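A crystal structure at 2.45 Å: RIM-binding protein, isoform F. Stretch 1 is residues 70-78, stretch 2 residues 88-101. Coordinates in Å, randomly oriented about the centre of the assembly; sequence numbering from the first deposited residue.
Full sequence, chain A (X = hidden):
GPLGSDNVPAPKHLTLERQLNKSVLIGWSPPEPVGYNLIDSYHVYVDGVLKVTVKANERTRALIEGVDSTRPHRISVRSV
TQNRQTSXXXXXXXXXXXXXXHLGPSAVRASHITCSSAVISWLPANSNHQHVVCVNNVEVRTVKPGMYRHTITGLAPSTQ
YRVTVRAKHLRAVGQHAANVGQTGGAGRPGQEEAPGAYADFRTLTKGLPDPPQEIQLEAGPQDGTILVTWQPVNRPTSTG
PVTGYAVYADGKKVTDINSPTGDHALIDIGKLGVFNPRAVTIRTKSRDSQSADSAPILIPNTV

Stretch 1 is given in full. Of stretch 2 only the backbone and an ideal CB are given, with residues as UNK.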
# COMPACT_ATOMS: atom_id res chain seq x y z
N THR A 70 12.05 -1.74 25.76
CA THR A 70 13.00 -2.67 25.16
C THR A 70 12.65 -3.00 23.71
O THR A 70 13.55 -3.27 22.91
CB THR A 70 13.10 -3.96 25.99
OG1 THR A 70 11.87 -4.69 25.91
CG2 THR A 70 13.41 -3.63 27.46
N ARG A 71 11.27 -3.02 23.33
CA ARG A 71 10.77 -3.35 22.00
C ARG A 71 10.61 -2.11 21.12
O ARG A 71 10.30 -1.02 21.62
CB ARG A 71 9.42 -4.07 22.09
CG ARG A 71 9.33 -5.21 23.04
CD ARG A 71 7.87 -5.45 23.46
NE ARG A 71 7.63 -6.67 24.24
CZ ARG A 71 8.34 -7.09 25.30
NH1 ARG A 71 9.38 -6.39 25.76
NH2 ARG A 71 8.00 -8.21 25.91
N PRO A 72 10.78 -2.26 19.81
CA PRO A 72 10.46 -1.17 18.89
C PRO A 72 8.95 -1.07 18.72
O PRO A 72 8.21 -2.02 18.95
CB PRO A 72 11.13 -1.60 17.59
CG PRO A 72 11.05 -3.12 17.65
CD PRO A 72 11.19 -3.49 19.10
N HIS A 73 8.51 0.12 18.31
CA HIS A 73 7.08 0.37 18.20
C HIS A 73 6.80 1.34 17.07
O HIS A 73 7.63 2.19 16.74
CB HIS A 73 6.51 0.95 19.50
CG HIS A 73 6.56 0.00 20.65
ND1 HIS A 73 5.70 -1.07 20.78
CD2 HIS A 73 7.39 -0.05 21.72
CE1 HIS A 73 5.99 -1.74 21.88
NE2 HIS A 73 7.00 -1.14 22.47
N ARG A 74 5.59 1.23 16.51
CA ARG A 74 5.09 2.21 15.55
C ARG A 74 3.94 2.96 16.21
O ARG A 74 2.95 2.34 16.63
CB ARG A 74 4.60 1.55 14.26
CG ARG A 74 4.01 2.59 13.30
CD ARG A 74 3.46 1.98 12.03
NE ARG A 74 4.51 1.40 11.20
CZ ARG A 74 5.34 2.10 10.42
NH1 ARG A 74 5.25 3.42 10.35
NH2 ARG A 74 6.25 1.48 9.70
N ILE A 75 4.09 4.27 16.31
CA ILE A 75 3.04 5.13 16.85
C ILE A 75 2.46 5.97 15.73
O ILE A 75 3.19 6.46 14.86
CB ILE A 75 3.60 5.99 17.99
CG1 ILE A 75 4.18 5.02 19.03
CG2 ILE A 75 2.49 6.93 18.54
CD1 ILE A 75 4.64 5.63 20.31
N SER A 76 1.15 6.14 15.77
CA SER A 76 0.48 6.85 14.70
C SER A 76 -0.71 7.59 15.29
O SER A 76 -1.24 7.18 16.33
CB SER A 76 0.06 5.87 13.60
OG SER A 76 -1.08 5.14 14.03
N VAL A 77 -1.12 8.68 14.65
CA VAL A 77 -2.26 9.47 15.09
C VAL A 77 -3.22 9.69 13.92
O VAL A 77 -2.80 10.02 12.80
CB VAL A 77 -1.83 10.83 15.68
CG1 VAL A 77 -3.04 11.60 16.21
CG2 VAL A 77 -0.78 10.64 16.80
N ARG A 78 -4.51 9.51 14.19
CA ARG A 78 -5.54 9.62 13.18
C ARG A 78 -6.50 10.73 13.54
O ARG A 78 -6.93 10.85 14.70
CB ARG A 78 -6.32 8.32 13.05
CG ARG A 78 -5.51 7.16 12.54
CD ARG A 78 -6.40 6.02 12.11
NE ARG A 78 -5.75 4.75 12.39
CZ ARG A 78 -6.29 3.56 12.16
NH1 ARG A 78 -7.50 3.46 11.63
NH2 ARG A 78 -5.59 2.47 12.46
N UNK A 88 -5.48 8.03 7.50
CA UNK A 88 -4.72 6.79 7.52
C UNK A 88 -3.48 6.93 8.39
O UNK A 88 -2.93 8.02 8.56
CB UNK A 88 -4.33 6.38 6.10
N UNK A 89 -3.04 5.80 8.95
CA UNK A 89 -1.84 5.80 9.78
C UNK A 89 -0.63 6.35 9.02
O UNK A 89 0.17 7.11 9.59
CB UNK A 89 -1.55 4.38 10.28
N UNK A 90 -0.49 5.99 7.74
CA UNK A 90 0.69 6.33 6.95
C UNK A 90 0.89 7.82 6.79
O UNK A 90 1.98 8.24 6.35
CB UNK A 90 0.60 5.68 5.57
N UNK A 91 -0.11 8.64 7.10
CA UNK A 91 0.05 10.08 7.01
C UNK A 91 0.62 10.69 8.26
O UNK A 91 1.20 11.77 8.20
CB UNK A 91 -1.29 10.74 6.69
N UNK A 92 0.47 10.04 9.41
CA UNK A 92 1.01 10.56 10.67
C UNK A 92 1.51 9.37 11.48
O UNK A 92 0.75 8.76 12.24
CB UNK A 92 -0.04 11.36 11.45
N UNK A 93 2.79 9.05 11.31
CA UNK A 93 3.33 7.85 11.91
C UNK A 93 4.83 7.98 12.13
O UNK A 93 5.52 8.73 11.43
CB UNK A 93 3.02 6.63 11.04
N UNK A 94 5.31 7.27 13.15
CA UNK A 94 6.74 7.23 13.44
C UNK A 94 7.06 5.96 14.21
O UNK A 94 6.22 5.41 14.94
CB UNK A 94 7.18 8.47 14.23
N UNK A 95 8.29 5.50 14.05
CA UNK A 95 8.78 4.32 14.74
C UNK A 95 9.80 4.74 15.78
O UNK A 95 10.65 5.60 15.51
CB UNK A 95 9.39 3.32 13.76
N UNK A 96 9.68 4.15 16.97
CA UNK A 96 10.57 4.41 18.09
C UNK A 96 11.12 3.08 18.59
O UNK A 96 10.57 2.02 18.31
CB UNK A 96 9.85 5.16 19.21
N UNK A 97 12.22 3.16 19.33
CA UNK A 97 12.84 2.00 19.95
C UNK A 97 14.17 1.65 19.31
O UNK A 97 14.57 2.20 18.29
CB UNK A 97 11.90 0.80 19.87
N UNK A 98 14.85 0.70 19.96
CA UNK A 98 16.08 0.07 19.45
C UNK A 98 17.06 1.13 18.93
O UNK A 98 17.66 1.86 19.72
CB UNK A 98 15.75 -0.93 18.34
N UNK A 99 17.19 1.21 17.62
CA UNK A 99 18.00 2.14 16.85
C UNK A 99 17.25 2.12 15.53
O UNK A 99 17.67 1.50 14.55
CB UNK A 99 19.48 1.75 16.74
N UNK A 100 16.09 2.76 15.55
CA UNK A 100 15.16 2.76 14.46
C UNK A 100 15.26 4.03 13.64
O UNK A 100 14.55 4.17 12.64
CB UNK A 100 13.73 2.58 14.99
N UNK A 101 16.14 4.95 14.05
CA UNK A 101 16.25 6.25 13.39
C UNK A 101 16.66 6.12 11.94
O UNK A 101 16.47 7.07 11.17
CB UNK A 101 17.25 7.14 14.13

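Strands 73-78 and 93-96 run antiparallel (156°), so side chains alternate between the face of Arg 74 and Ser 76 and that of His 73 and Ile 75.

Position 88 points away, with nothing of stretch 1 within 5.5 Å of the ideal CB; almost anything fits. It is Arg 88, whose O shares water 2 with Val 77 O.

At 89 the CA-to-CB bond runs sideways, the ideal CB 3.9 Å from Ser 76 OG and 4.7 Å from Arg 78 NE. Hydroxyl and guanidinium favour Asp or Asn, charge the acid. Asp 89 OD2 forms a salt bridge with Arg 78 NE (2.7 Å) and accepts from Ser 76 OG (2.8 Å).

Positions 90 and 91, in a 3-10 segment, meet nothing of stretch 1; many residues would do. They are Ala 90 and Ala 91.

Position 92 points toward stretch 1, the ideal CB 3.4 Å from Val 77 O. A small or medium apolar side chain suits. Cys 92 SG lies 4.1 Å from Val 77 CB, and Cys 92 O accepts from Val 77 N at 3.1 Å.

Position 93 pairs with Ser 76, its ideal CB 3.8 Å from Ile 75 O and 4.0 Å from Arg 74 NH1. Acceptor and donor invite Ser or Thr. Thr 93 OG1 donates to Ile 75 O and accepts from Arg 74 NH1, both at 3.2 Å.

Position 94 shares the face of Ile 75, whose O is 4.5 Å from the ideal CB; several apolar residues suit. Met 94 exchanges backbone bonds with Ile 75, N to O each way at 2.8 Å.

Position 95 lies on the face of Arg 74, its ideal CB 3.6 Å from His 73 O and 4.8 Å from Arg 74 CA; a branched or extended apolar chain could cover the guanidinium. Ile 95 lays CD1 over one face, 3.3 Å from Arg 74 NH2.

Position 96 pairs with His 73, Ile 75 CD1 5.3 Å from the ideal CB; a reaching aliphatic fits. Ile 96 CD1 is 3.5 Å from Ile 75 CD1.

At 97, phi/psi of 111/172 calls for glycine, and an ideal CB would clash with Pro 72 CA at 2.6 Å. It is Gly 97.

Position 98 points toward stretch 1, the ideal CB 4.7 Å from Pro 72 CB, and phi/psi of 47/-107 favours glycine. It nevertheless holds Arg 98, poorly ordered, its end leading away; its N donates to water 1, which bonds weakly to Thr 70 O.

Positions 99 and 101 have nothing of stretch 1 within 5.5 Å of the ideal CB and are permissive: Asp 99 and Ala 101. The same gap at 100 admits several sizes, but Gly 97 O, 3.4 Å from the ideal CB, makes a hydroxyl attractive. Thr 100 OG1 donates to Gly 97 O at 2.7 Å.

Stretch 2 88-101: RDAACTMIIGRDTA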
# COMPACT_ATOMS: atom_id res chain seq x y z
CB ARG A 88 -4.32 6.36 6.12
CG ARG A 88 -5.49 6.30 5.17
CD ARG A 88 -5.16 5.51 3.93
NE ARG A 88 -6.26 5.51 2.97
CZ ARG A 88 -7.14 4.53 2.84
NH1 ARG A 88 -7.04 3.45 3.61
NH2 ARG A 88 -8.11 4.62 1.93
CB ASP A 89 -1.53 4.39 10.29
CG ASP A 89 -2.44 3.95 11.44
OD1 ASP A 89 -2.56 2.74 11.69
OD2 ASP A 89 -3.04 4.82 12.11
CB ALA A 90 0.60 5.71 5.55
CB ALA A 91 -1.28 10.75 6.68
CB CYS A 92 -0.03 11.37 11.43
SG CYS A 92 0.69 12.34 12.78
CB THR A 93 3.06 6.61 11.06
OG1 THR A 93 3.27 5.45 11.87
CG2 THR A 93 4.01 6.57 9.84
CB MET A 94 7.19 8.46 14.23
CG MET A 94 6.63 8.51 15.65
SD MET A 94 7.36 9.84 16.66
CE MET A 94 6.49 9.57 18.21
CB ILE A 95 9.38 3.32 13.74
CG1 ILE A 95 8.32 2.90 12.73
CG2 ILE A 95 9.94 2.12 14.48
CD1 ILE A 95 8.89 2.14 11.54
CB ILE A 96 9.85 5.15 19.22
CG1 ILE A 96 8.74 4.25 19.77
CG2 ILE A 96 9.25 6.44 18.71
CD1 ILE A 96 8.02 4.83 20.95
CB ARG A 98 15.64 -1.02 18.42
CG ARG A 98 16.49 -1.44 17.18
CD ARG A 98 17.95 -1.82 17.45
NE ARG A 98 18.82 -1.37 16.36
CZ ARG A 98 20.06 -1.82 16.14
NH1 ARG A 98 20.58 -2.74 16.93
NH2 ARG A 98 20.77 -1.34 15.13
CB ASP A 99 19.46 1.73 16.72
CG ASP A 99 20.41 2.92 16.66
OD1 ASP A 99 20.02 3.97 16.10
OD2 ASP A 99 21.54 2.80 17.18
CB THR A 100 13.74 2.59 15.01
OG1 THR A 100 13.55 3.48 16.13
CG2 THR A 100 13.54 1.16 15.50
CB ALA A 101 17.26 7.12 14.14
O HOH W 1 13.87 -0.92 21.82
O HOH W 2 -3.20 10.02 10.20
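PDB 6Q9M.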